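De Novo Protein OR329 (Artificial gene, PDB 4HXT) is a computationally designed armadillo-type repeat protein of stacked helices, probably intended to self-assemble into a cyclic homo-oligomer. Local coordinates at residues A[22-27]-A[61-66]; A[44-49]-A[66-71]; A[135-140]-A[173-178]; A[185-190]-A[226-231]. All coordinates share one frame; numbering follows the deposited sequence.

Interaction 1. Residues A[22-27]-A[61-66]; sequences AARDLA and QKEAAR
Arg-24 and Glu-63 meet between two neighbouring helices of an armadillo-type repeat array, helix 16-30 and helix 58-71. The helices run in nearly the same direction, with local axes 8.2 Å apart and 22° between them. At the base of the contact Ala-23 CB lies 3.8 Å from Glu-63 CB. The small methyl lets the backbones come close, and the CA atoms of Ala-23 and Ala-64 are 5.5 Å apart. Further out, the Arg-24 and Glu-63 side chains cross obliquely. Glu-63 OE1 touches the aliphatic part of the arginine, 3.5 Å from Arg-24 CG. The guanidinium does not pair with the carboxylate. The two planes are 87° apart, and Glu-63 CG lies at the guanidinium edge, near its plane. Arg-24 NH1 stays 4.3 Å from Glu-63 OE1, too far for a salt bridge. Arg-24 NH2 instead forms a salt bridge with Glu-21 OE1, one turn earlier on its own helix. Arg-24 is poorly ordered, and its tip is placed with less certainty. Arg-66 also comes near Glu-63 and the Ala-27 methyl. Its CG is anti to the backbone N (chi1 177°) and the chain is extended to NE. An alanine in place of Glu-63 would keep the Ala-23 contact but would probably open a gap beside Arg-24 CG and CD and remove the long ion pair to Arg-66 NH1. In that pair Arg-66 NH1 is 3.6 Å from Glu-63 OE1. The same Arg-66 NH1 is modelled 3.1 Å from Ala-27 CB, a doubtfully short approach.

Interaction 2. Residues A[44-49]-A[66-71]; sequences GGVEVL and RALANI
Leu-49 and Leu-68 face each other in the hydrophobic interior of an armadillo-like repeat, where helix 45-52 packs against helix 58-71. The two helices are roughly antiparallel. Their local axes are 10.3 Å apart at closest approach, with 144° between the chain directions. This spacing is filled by branched side chains. Leu-49 does most of the touching. Its CG is anti to the carbonyl carbon (chi1 -76°), and from there the two methyls meet helix 58-71. Leu-49 CD1 has two close partners: it is 3.6 Å from Ile-71 CD1 and 3.8 Å from Ala-67 CB. Leu-49 CD2 also nears the Ala-67 methyl, at 4.1 Å. Leu-68 comes in nearer the base of Leu-49, with its CG 3.8 Å from Leu-49 CB. Leu-68 CD1 lies 4.0 Å from Leu-49 O, against the backbone. Val-46, one turn before Leu-49, adds a looser layer. Its CG1 is 4.2 Å from Leu-68 CD2, and its CG2 is near Ile-71 CG2, at 4.4 Å. Helix 76-84 extends this layer, with Ile-82 touching both Val-46 and Ile-71. On helix 16-30, Ala-27 touches Ala-67 and Ala-30 touches Ile-71. All five touching residues are buried. The contacts between side chains are all carbon to carbon, and no hydrogen bond or salt bridge joins the two segments. The pairing of these helices here therefore rests on the fit of aliphatic groups and on their exclusion from water, not on directional bonds.

Interaction 3. Residues A[135-140]-A[173-178]; sequences KLLTST and EVLVKL
Leu-137 overlaps three side chains of helix 171-178 at once: Val-174, Leu-175 and Leu-178. Its CG is anti to the carbonyl carbon (chi1 -75°), and both methyls beyond it take part. Leu-137 CD1 lies 3.5 Å from Val-174 CG1, a close approach for two methyl groups. The same CD1 is 3.6 Å from Leu-175 CD2. The other methyl, Leu-137 CD2, meets Leu-178 CD1 at 3.8 Å. Val-174 CG1 also rests 3.6 Å from Leu-137 CB, which seats the leucine from its base to its tip. An alanine in place of Leu-137 would be likely to open a gap among Val-174, Leu-175 and Leu-178, because the contacts of CD1 and CD2 are lost and those of CB remain. Next in the chain, Thr-138 CG2 touches Val-174 CG1 more loosely, at 4.1 Å. The hydroxyl of Thr-138 turns back to its own segment and donates to Lys-135 O, at 2.9 Å from Thr-138 OG1. The donor is tilted 18° from the carbonyl plane. Lys-135 O also accepts from Thr-138 N. The type I turn from Leu-136 to Ser-139 is closed by Ser-139 N bonding Leu-136 O. Segment 135-140, reached from helix 129-136, belongs to the armadillo-type array. Gln-145 of helix 142-155 bonds Leu-137 O, while Leu-152 of that helix touches the Leu-137 side chain. Beyond helix 171-178, helix 184-197 packs on Leu-175 and Leu-178.

Interaction 4. Residues A[185-190]-A[226-231]; sequences EVQKEA and SEVQKE
Glu-227 OE1 forms a salt bridge with Lys-230 NZ, 3.6 Å away on the same helix, while the methylenes of Glu-227 meet Lys-188 on the helix alongside. The two are helix 226-241 and helix 184-197 of the armadillo-type array. They run almost parallel, with local axes 9.0 Å apart and 19° between them. The Lys-188 and Glu-227 side chains lie at about a right angle. The lysine chain bends at chi3 (69°), which sets CE over the glutamate, 3.4 Å from Glu-227 CG. The charges do not meet. Lys-188 NZ is 6.1 Å from Glu-227 OE1, so the contact is mainly one of aliphatic groups, and any attraction between the charges is probably weak. Lys-188 CG also packs on Val-228 CG2, at 3.7 Å. That valine methyl has a second neighbour in Gln-187. The Gln-187 and Val-228 side chains cross at about a right angle. The amide end of Gln-187 is held elsewhere, by a hydrogen bond from NE2 to Leu-179 O. Deeper in, Glu-231 is buried and salt-bridged to Arg-234 one turn on. It also leans on Ala-191, Arg-192 and Ala-195 of helix 184-197. No hydrogen bond joins the two segments. At the amide tip, Gln-187 OE1 rests 3.9 Å from Val-228 CG2.

From the N terminus, interaction 1 closes the chain between helix 16-30 and helix 58-71, across 33 mostly helical residues. Interaction 2 begins within that span, on helix 45-52, closes a shorter loop of 16 residues and ends just beyond it, so the two cross. They share Arg-66 and touch directly, with Asn-70 ND2 probably hydrogen-bonded to Ala-27 O. Together they tie helix 58-71 to two earlier helices. Interactions 3 and 4 follow in series, nearer the C terminus. Interaction 3 joins segment 135-140 to helix 171-178 across 32 residues. Interaction 4 joins the next helix, 184-197, to helix 226-241 across 35. Leu-178 packs on Ala-190 and Val-186, linking interactions 3 and 4.

Interaction 1. Residues A[22-27]-A[61-66]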
loop_
_atom_site.group_PDB
_atom_site.type_symbol
_atom_site.label_atom_id
_atom_site.label_comp_id
_atom_site.label_asym_id
_atom_site.label_seq_id
_atom_site.Cartn_x
_atom_site.Cartn_y
_atom_site.Cartn_z
ATOM N N ALA A 22 18.730 28.350 12.791
ATOM C CA ALA A 22 19.127 26.956 12.985
ATOM C C ALA A 22 18.216 26.045 12.159
ATOM O O ALA A 22 18.687 25.124 11.487
ATOM C CB ALA A 22 19.048 26.576 14.472
ATOM N N ALA A 23 16.913 26.306 12.215
ATOM C CA ALA A 23 15.942 25.517 11.472
ATOM C C ALA A 23 16.194 25.690 9.979
ATOM O O ALA A 23 16.112 24.732 9.213
ATOM C CB ALA A 23 14.529 25.967 11.818
ATOM N N ARG A 24 16.504 26.916 9.573
ATOM C CA ARG A 24 16.758 27.203 8.168
ATOM C C ARG A 24 17.999 26.444 7.702
ATOM O O ARG A 24 17.999 25.843 6.626
ATOM C CB ARG A 24 16.924 28.712 7.968
ATOM C CG ARG A 24 16.733 29.174 6.538
ATOM C CD ARG A 24 16.169 30.589 6.474
ATOM N NE ARG A 24 17.000 31.581 7.155
ATOM C CZ ARG A 24 16.695 32.147 8.320
ATOM N NH1 ARG A 24 15.573 31.819 8.949
ATOM N NH2 ARG A 24 17.499 33.059 8.848
ATOM N N ASP A 25 19.050 26.450 8.517
ATOM C CA ASP A 25 20.267 25.734 8.152
ATOM C C ASP A 25 19.998 24.233 8.100
ATOM O O ASP A 25 20.541 23.530 7.252
ATOM C CB ASP A 25 21.402 26.030 9.139
ATOM C CG ASP A 25 21.875 27.468 9.068
ATOM O OD1 ASP A 25 21.930 28.021 7.953
ATOM O OD2 ASP A 25 22.205 28.043 10.126
ATOM N N LEU A 26 19.155 23.741 9.002
ATOM C CA LEU A 26 18.828 22.320 9.010
ATOM C C LEU A 26 18.005 21.979 7.769
ATOM O O LEU A 26 18.158 20.905 7.188
ATOM C CB LEU A 26 18.062 21.955 10.286
ATOM C CG LEU A 26 18.936 21.812 11.538
ATOM C CD1 LEU A 26 18.071 21.724 12.784
ATOM C CD2 LEU A 26 19.804 20.567 11.403
ATOM N N ALA A 27 17.137 22.898 7.360
ATOM C CA ALA A 27 16.312 22.684 6.174
ATOM C C ALA A 27 17.228 22.550 4.953
ATOM O O ALA A 27 17.042 21.661 4.116
ATOM C CB ALA A 27 15.345 23.850 5.989
ATOM N N GLN A 61 7.662 28.631 13.203
ATOM C CA GLN A 61 6.826 27.534 12.729
ATOM C C GLN A 61 7.111 27.232 11.267
ATOM O O GLN A 61 7.314 26.081 10.888
ATOM C CB GLN A 61 5.350 27.890 12.854
ATOM C CG GLN A 61 4.833 28.031 14.265
ATOM C CD GLN A 61 3.347 28.307 14.276
ATOM O OE1 GLN A 61 2.887 29.280 13.680
ATOM N NE2 GLN A 61 2.585 27.448 14.941
ATOM N N LYS A 62 7.107 28.278 10.447
ATOM C CA LYS A 62 7.347 28.131 9.019
ATOM C C LYS A 62 8.694 27.479 8.712
ATOM O O LYS A 62 8.770 26.587 7.866
ATOM C CB LYS A 62 7.229 29.502 8.331
ATOM C CG LYS A 62 8.455 29.960 7.568
ATOM C CD LYS A 62 8.269 31.382 7.054
ATOM C CE LYS A 62 9.535 31.908 6.400
ATOM N NZ LYS A 62 9.367 33.297 5.889
ATOM N N GLU A 63 9.748 27.911 9.402
ATOM C CA GLU A 63 11.082 27.357 9.170
ATOM C C GLU A 63 11.207 25.932 9.685
ATOM O O GLU A 63 11.897 25.114 9.085
ATOM C CB GLU A 63 12.161 28.233 9.821
ATOM C CG GLU A 63 12.369 29.581 9.148
ATOM C CD GLU A 63 12.584 29.456 7.649
ATOM O OE1 GLU A 63 13.356 28.571 7.225
ATOM O OE2 GLU A 63 11.987 30.249 6.892
ATOM N N ALA A 64 10.549 25.634 10.802
ATOM C CA ALA A 64 10.598 24.284 11.345
ATOM C C ALA A 64 9.829 23.352 10.402
ATOM O O ALA A 64 10.281 22.246 10.112
ATOM C CB ALA A 64 9.989 24.247 12.746
ATOM N N ALA A 65 8.673 23.806 9.923
ATOM C CA ALA A 65 7.865 23.003 9.006
ATOM C C ALA A 65 8.641 22.752 7.710
ATOM O O ALA A 65 8.603 21.655 7.142
ATOM C CB ALA A 65 6.548 23.713 8.705
ATOM N N ARG A 66 9.349 23.776 7.250
ATOM C CA ARG A 66 10.141 23.675 6.031
ATOM C C ARG A 66 11.250 22.631 6.191
ATOM O O ARG A 66 11.533 21.864 5.271
ATOM C CB ARG A 66 10.736 25.049 5.698
ATOM C CG ARG A 66 11.641 25.095 4.481
ATOM C CD ARG A 66 11.842 26.542 4.038
ATOM N NE ARG A 66 12.884 26.688 3.027
ATOM C CZ ARG A 66 14.186 26.653 3.288
ATOM N NH1 ARG A 66 14.609 26.480 4.534
ATOM N NH2 ARG A 66 15.067 26.790 2.306
#

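Interaction 2. Residues A[44-49]-A[66-71]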
loop_
_atom_site.group_PDB
_atom_site.type_symbol
_atom_site.label_atom_id
_atom_site.label_comp_id
_atom_site.label_asym_id
_atom_site.label_seq_id
_atom_site.Cartn_x
_atom_site.Cartn_y
_atom_site.Cartn_z
ATOM N N GLY A 44 18.464 13.637 16.811
ATOM C CA GLY A 44 17.238 13.970 17.519
ATOM C C GLY A 44 16.561 15.233 17.011
ATOM O O GLY A 44 15.686 15.789 17.680
ATOM N N GLY A 45 16.951 15.676 15.818
ATOM C CA GLY A 45 16.394 16.886 15.240
ATOM C C GLY A 45 14.901 16.893 14.961
ATOM O O GLY A 45 14.258 17.926 15.097
ATOM N N VAL A 46 14.345 15.753 14.563
ATOM C CA VAL A 46 12.919 15.665 14.268
ATOM C C VAL A 46 12.063 16.024 15.485
ATOM O O VAL A 46 11.176 16.865 15.391
ATOM C CB VAL A 46 12.538 14.246 13.781
ATOM C CG1 VAL A 46 11.026 14.118 13.638
ATOM C CG2 VAL A 46 13.232 13.948 12.463
ATOM N N GLU A 47 12.330 15.380 16.621
ATOM C CA GLU A 47 11.586 15.640 17.848
ATOM C C GLU A 47 11.617 17.127 18.178
ATOM O O GLU A 47 10.588 17.724 18.482
ATOM C CB GLU A 47 12.176 14.858 19.030
ATOM C CG GLU A 47 11.794 13.383 19.120
ATOM C CD GLU A 47 12.512 12.519 18.101
ATOM O OE1 GLU A 47 13.380 13.037 17.373
ATOM O OE2 GLU A 47 12.211 11.311 18.031
ATOM N N VAL A 48 12.803 17.723 18.110
ATOM C CA VAL A 48 12.966 19.137 18.427
ATOM C C VAL A 48 12.241 20.016 17.407
ATOM O O VAL A 48 11.604 20.997 17.777
ATOM C CB VAL A 48 14.462 19.518 18.477
ATOM C CG1 VAL A 48 14.627 20.990 18.807
ATOM C CG2 VAL A 48 15.186 18.645 19.507
ATOM N N LEU A 49 12.335 19.666 16.126
ATOM C CA LEU A 49 11.669 20.443 15.083
ATOM C C LEU A 49 10.159 20.377 15.242
ATOM O O LEU A 49 9.457 21.355 14.984
ATOM C CB LEU A 49 12.061 19.933 13.696
ATOM C CG LEU A 49 13.461 20.353 13.251
ATOM C CD1 LEU A 49 13.830 19.611 11.982
ATOM C CD2 LEU A 49 13.499 21.870 13.034
ATOM N N ARG A 66 9.349 23.776 7.250
ATOM C CA ARG A 66 10.141 23.675 6.031
ATOM C C ARG A 66 11.250 22.631 6.191
ATOM O O ARG A 66 11.533 21.864 5.271
ATOM C CB ARG A 66 10.736 25.049 5.698
ATOM C CG ARG A 66 11.641 25.095 4.481
ATOM C CD ARG A 66 11.842 26.542 4.038
ATOM N NE ARG A 66 12.884 26.688 3.027
ATOM C CZ ARG A 66 14.186 26.653 3.288
ATOM N NH1 ARG A 66 14.609 26.480 4.534
ATOM N NH2 ARG A 66 15.067 26.790 2.306
ATOM N N ALA A 67 11.874 22.602 7.363
ATOM C CA ALA A 67 12.936 21.642 7.628
ATOM C C ALA A 67 12.368 20.225 7.656
ATOM O O ALA A 67 12.976 19.299 7.132
ATOM C CB ALA A 67 13.609 21.959 8.953
ATOM N N LEU A 68 11.198 20.065 8.270
ATOM C CA LEU A 68 10.559 18.756 8.363
ATOM C C LEU A 68 10.084 18.268 6.998
ATOM O O LEU A 68 10.138 17.073 6.702
ATOM C CB LEU A 68 9.391 18.812 9.355
ATOM C CG LEU A 68 9.810 18.857 10.829
ATOM C CD1 LEU A 68 8.617 19.211 11.718
ATOM C CD2 LEU A 68 10.397 17.497 11.224
ATOM N N ALA A 69 9.619 19.196 6.164
ATOM C CA ALA A 69 9.157 18.851 4.827
ATOM C C ALA A 69 10.335 18.332 4.009
ATOM O O ALA A 69 10.188 17.396 3.223
ATOM C CB ALA A 69 8.540 20.070 4.147
ATOM N N ASN A 70 11.501 18.947 4.195
ATOM C CA ASN A 70 12.697 18.526 3.474
ATOM C C ASN A 70 13.140 17.166 3.990
ATOM O O ASN A 70 13.591 16.314 3.224
ATOM C CB ASN A 70 13.816 19.552 3.652
ATOM C CG ASN A 70 13.596 20.794 2.816
ATOM O OD1 ASN A 70 12.526 20.980 2.235
ATOM N ND2 ASN A 70 14.604 21.654 2.753
ATOM N N ILE A 71 13.009 16.972 5.297
ATOM C CA ILE A 71 13.366 15.709 5.931
ATOM C C ILE A 71 12.431 14.611 5.424
ATOM O O ILE A 71 12.869 13.504 5.098
ATOM C CB ILE A 71 13.235 15.822 7.478
ATOM C CG1 ILE A 71 14.369 16.694 8.030
ATOM C CG2 ILE A 71 13.236 14.441 8.118
ATOM C CD1 ILE A 71 14.234 17.029 9.510
#

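Interaction 3. Residues A[135-140]-A[173-178]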
loop_
_atom_site.group_PDB
_atom_site.type_symbol
_atom_site.label_atom_id
_atom_site.label_comp_id
_atom_site.label_asym_id
_atom_site.label_seq_id
_atom_site.Cartn_x
_atom_site.Cartn_y
_atom_site.Cartn_z
ATOM N N LYS A 135 -10.335 20.985 2.332
ATOM C CA LYS A 135 -10.731 22.376 2.525
ATOM C C LYS A 135 -9.696 23.316 1.898
ATOM O O LYS A 135 -10.052 24.325 1.289
ATOM C CB LYS A 135 -10.887 22.680 4.016
ATOM C CG LYS A 135 -11.226 24.133 4.325
ATOM C CD LYS A 135 -11.982 24.263 5.643
ATOM C CE LYS A 135 -13.359 23.604 5.555
ATOM N NZ LYS A 135 -14.171 23.789 6.794
ATOM N N LEU A 136 -8.416 22.979 2.027
ATOM C CA LEU A 136 -7.368 23.814 1.452
ATOM C C LEU A 136 -7.337 23.809 -0.070
ATOM O O LEU A 136 -6.698 24.664 -0.684
ATOM C CB LEU A 136 -5.999 23.416 2.005
ATOM C CG LEU A 136 -5.573 24.234 3.231
ATOM C CD1 LEU A 136 -6.592 24.081 4.334
ATOM C CD2 LEU A 136 -4.203 23.778 3.703
ATOM N N LEU A 137 -8.022 22.850 -0.686
ATOM C CA LEU A 137 -8.064 22.795 -2.143
ATOM C C LEU A 137 -8.714 24.064 -2.691
ATOM O O LEU A 137 -8.507 24.423 -3.849
ATOM C CB LEU A 137 -8.868 21.583 -2.623
ATOM C CG LEU A 137 -8.235 20.197 -2.539
ATOM C CD1 LEU A 137 -9.221 19.183 -3.095
ATOM C CD2 LEU A 137 -6.924 20.162 -3.328
ATOM N N THR A 138 -9.510 24.729 -1.857
ATOM C CA THR A 138 -10.185 25.957 -2.269
ATOM C C THR A 138 -9.558 27.193 -1.631
ATOM O O THR A 138 -10.181 28.251 -1.554
ATOM C CB THR A 138 -11.686 25.924 -1.914
ATOM O OG1 THR A 138 -11.846 25.654 -0.516
ATOM C CG2 THR A 138 -12.395 24.852 -2.720
ATOM N N SER A 139 -8.322 27.057 -1.166
ATOM C CA SER A 139 -7.625 28.186 -0.559
ATOM C C SER A 139 -7.464 29.295 -1.594
ATOM O O SER A 139 -7.336 29.025 -2.787
ATOM C CB SER A 139 -6.243 27.754 -0.069
ATOM O OG SER A 139 -5.447 28.883 0.253
ATOM N N THR A 140 -7.472 30.544 -1.139
ATOM C CA THR A 140 -7.308 31.676 -2.045
ATOM C C THR A 140 -5.838 31.782 -2.438
ATOM O O THR A 140 -5.465 32.567 -3.312
ATOM C CB THR A 140 -7.753 32.998 -1.377
ATOM O OG1 THR A 140 -7.086 33.149 -0.119
ATOM C CG2 THR A 140 -9.259 33.002 -1.145
ATOM N N GLU A 173 -15.515 15.735 -5.658
ATOM C CA GLU A 173 -16.204 16.835 -6.314
ATOM C C GLU A 173 -15.278 18.039 -6.425
ATOM O O GLU A 173 -15.224 18.698 -7.461
ATOM C CB GLU A 173 -17.447 17.229 -5.510
ATOM C CG GLU A 173 -18.204 18.412 -6.081
ATOM C CD GLU A 173 -19.340 18.868 -5.182
ATOM O OE1 GLU A 173 -20.222 18.041 -4.866
ATOM O OE2 GLU A 173 -19.351 20.055 -4.791
ATOM N N VAL A 174 -14.550 18.321 -5.351
ATOM C CA VAL A 174 -13.637 19.456 -5.330
ATOM C C VAL A 174 -12.506 19.268 -6.347
ATOM O O VAL A 174 -12.193 20.183 -7.108
ATOM C CB VAL A 174 -13.043 19.663 -3.911
ATOM C CG1 VAL A 174 -12.159 20.900 -3.887
ATOM C CG2 VAL A 174 -14.168 19.806 -2.893
ATOM N N LEU A 175 -11.913 18.079 -6.369
ATOM C CA LEU A 175 -10.826 17.786 -7.302
ATOM C C LEU A 175 -11.286 17.882 -8.754
ATOM O O LEU A 175 -10.525 18.302 -9.624
ATOM C CB LEU A 175 -10.249 16.388 -7.026
ATOM C CG LEU A 175 -9.468 16.217 -5.711
ATOM C CD1 LEU A 175 -9.214 14.735 -5.439
ATOM C CD2 LEU A 175 -8.143 16.985 -5.785
ATOM N N VAL A 176 -12.526 17.482 -9.021
ATOM C CA VAL A 176 -13.053 17.554 -10.379
ATOM C C VAL A 176 -13.181 19.018 -10.784
ATOM O O VAL A 176 -12.952 19.380 -11.939
ATOM C CB VAL A 176 -14.420 16.845 -10.482
ATOM C CG1 VAL A 176 -15.077 17.160 -11.817
ATOM C CG2 VAL A 176 -14.225 15.337 -10.340
ATOM N N LYS A 177 -13.535 19.864 -9.823
ATOM C CA LYS A 177 -13.653 21.295 -10.079
ATOM C C LYS A 177 -12.284 21.861 -10.451
ATOM O O LYS A 177 -12.170 22.717 -11.329
ATOM C CB LYS A 177 -14.171 22.022 -8.835
ATOM C CG LYS A 177 -13.993 23.532 -8.899
ATOM C CD LYS A 177 -14.261 24.195 -7.558
ATOM C CE LYS A 177 -14.019 25.695 -7.632
ATOM N NZ LYS A 177 -12.620 26.012 -8.038
ATOM N N LEU A 178 -11.245 21.376 -9.778
ATOM C CA LEU A 178 -9.887 21.839 -10.037
ATOM C C LEU A 178 -9.309 21.359 -11.365
ATOM O O LEU A 178 -8.271 21.854 -11.804
ATOM C CB LEU A 178 -8.958 21.425 -8.895
ATOM C CG LEU A 178 -9.193 22.144 -7.562
ATOM C CD1 LEU A 178 -8.155 21.695 -6.546
ATOM C CD2 LEU A 178 -9.104 23.640 -7.772
#

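Interaction 4. Residues A[185-190]-A[226-231]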
loop_
_atom_site.group_PDB
_atom_site.type_symbol
_atom_site.label_atom_id
_atom_site.label_comp_id
_atom_site.label_asym_id
_atom_site.label_seq_id
_atom_site.Cartn_x
_atom_site.Cartn_y
_atom_site.Cartn_z
ATOM N N GLU A 185 -0.064 23.668 -12.530
ATOM C CA GLU A 185 0.370 22.772 -11.463
ATOM C C GLU A 185 -0.801 22.175 -10.682
ATOM O O GLU A 185 -0.795 20.988 -10.362
ATOM C CB GLU A 185 1.306 23.518 -10.511
ATOM C CG GLU A 185 2.775 23.410 -10.882
ATOM C CD GLU A 185 3.579 24.622 -10.453
ATOM O OE1 GLU A 185 3.219 25.253 -9.437
ATOM O OE2 GLU A 185 4.582 24.937 -11.130
ATOM N N VAL A 186 -1.800 22.999 -10.380
ATOM C CA VAL A 186 -2.976 22.548 -9.641
ATOM C C VAL A 186 -3.757 21.521 -10.452
ATOM O O VAL A 186 -4.178 20.486 -9.933
ATOM C CB VAL A 186 -3.904 23.736 -9.301
ATOM C CG1 VAL A 186 -5.230 23.234 -8.750
ATOM C CG2 VAL A 186 -3.228 24.640 -8.280
ATOM N N GLN A 187 -3.935 21.814 -11.736
ATOM C CA GLN A 187 -4.667 20.929 -12.628
ATOM C C GLN A 187 -3.979 19.571 -12.738
ATOM O O GLN A 187 -4.628 18.525 -12.684
ATOM C CB GLN A 187 -4.779 21.588 -14.002
ATOM C CG GLN A 187 -5.529 20.791 -15.037
ATOM C CD GLN A 187 -5.633 21.542 -16.352
ATOM O OE1 GLN A 187 -4.631 22.001 -16.894
ATOM N NE2 GLN A 187 -6.848 21.670 -16.869
ATOM N N LYS A 188 -2.659 19.590 -12.883
ATOM C CA LYS A 188 -1.886 18.361 -12.992
ATOM C C LYS A 188 -2.053 17.492 -11.742
ATOM O O LYS A 188 -2.261 16.285 -11.842
ATOM C CB LYS A 188 -0.408 18.705 -13.218
ATOM C CG LYS A 188 -0.187 19.560 -14.466
ATOM C CD LYS A 188 1.231 20.116 -14.574
ATOM C CE LYS A 188 2.247 19.030 -14.855
ATOM N NZ LYS A 188 3.604 19.602 -15.082
ATOM N N GLU A 189 -1.966 18.107 -10.567
ATOM C CA GLU A 189 -2.115 17.372 -9.310
ATOM C C GLU A 189 -3.543 16.856 -9.123
ATOM O O GLU A 189 -3.758 15.757 -8.597
ATOM C CB GLU A 189 -1.753 18.269 -8.124
ATOM C CG GLU A 189 -0.296 18.711 -8.071
ATOM C CD GLU A 189 0.677 17.557 -7.890
ATOM O OE1 GLU A 189 0.241 16.433 -7.552
ATOM O OE2 GLU A 189 1.891 17.783 -8.075
ATOM N N ALA A 190 -4.522 17.653 -9.540
ATOM C CA ALA A 190 -5.915 17.247 -9.416
ATOM C C ALA A 190 -6.171 16.040 -10.317
ATOM O O ALA A 190 -6.882 15.115 -9.935
ATOM C CB ALA A 190 -6.837 18.404 -9.801
ATOM N N SER A 226 0.857 17.459 -21.725
ATOM C CA SER A 226 0.950 16.003 -21.798
ATOM C C SER A 226 0.767 15.276 -20.466
ATOM O O SER A 226 0.245 14.162 -20.436
ATOM C CB SER A 226 2.290 15.595 -22.419
ATOM O OG SER A 226 3.371 16.022 -21.612
ATOM N N GLU A 227 1.205 15.891 -19.373
ATOM C CA GLU A 227 1.067 15.275 -18.056
ATOM C C GLU A 227 -0.411 15.184 -17.687
ATOM O O GLU A 227 -0.862 14.177 -17.145
ATOM C CB GLU A 227 1.825 16.091 -17.007
ATOM C CG GLU A 227 1.479 15.771 -15.555
ATOM C CD GLU A 227 1.757 14.330 -15.170
ATOM O OE1 GLU A 227 2.522 13.651 -15.891
ATOM O OE2 GLU A 227 1.219 13.881 -14.134
ATOM N N VAL A 228 -1.162 16.240 -17.986
ATOM C CA VAL A 228 -2.592 16.254 -17.700
ATOM C C VAL A 228 -3.263 15.199 -18.568
ATOM O O VAL A 228 -4.112 14.444 -18.101
ATOM C CB VAL A 228 -3.223 17.622 -18.013
ATOM C CG1 VAL A 228 -4.732 17.565 -17.786
ATOM C CG2 VAL A 228 -2.600 18.693 -17.138
ATOM N N GLN A 229 -2.881 15.156 -19.841
ATOM C CA GLN A 229 -3.444 14.175 -20.757
ATOM C C GLN A 229 -3.169 12.780 -20.240
ATOM O O GLN A 229 -4.064 11.947 -20.175
ATOM C CB GLN A 229 -2.822 14.296 -22.149
ATOM C CG GLN A 229 -3.245 15.499 -22.949
ATOM C CD GLN A 229 -2.630 15.482 -24.338
ATOM O OE1 GLN A 229 -1.411 15.585 -24.492
ATOM N NE2 GLN A 229 -3.469 15.335 -25.357
ATOM N N LYS A 230 -1.911 12.527 -19.894
ATOM C CA LYS A 230 -1.499 11.224 -19.398
ATOM C C LYS A 230 -2.292 10.807 -18.166
ATOM O O LYS A 230 -2.704 9.654 -18.055
ATOM C CB LYS A 230 -0.003 11.225 -19.080
ATOM C CG LYS A 230 0.526 9.875 -18.617
ATOM C CD LYS A 230 2.046 9.857 -18.515
ATOM C CE LYS A 230 2.559 10.787 -17.426
ATOM N NZ LYS A 230 4.045 10.733 -17.310
ATOM N N GLU A 231 -2.502 11.736 -17.238
ATOM C CA GLU A 231 -3.268 11.413 -16.031
ATOM C C GLU A 231 -4.743 11.207 -16.377
ATOM O O GLU A 231 -5.392 10.305 -15.846
ATOM C CB GLU A 231 -3.147 12.531 -14.994
ATOM C CG GLU A 231 -1.754 12.719 -14.396
ATOM C CD GLU A 231 -1.236 11.486 -13.668
ATOM O OE1 GLU A 231 -2.055 10.651 -13.224
ATOM O OE2 GLU A 231 -0.002 11.359 -13.529
#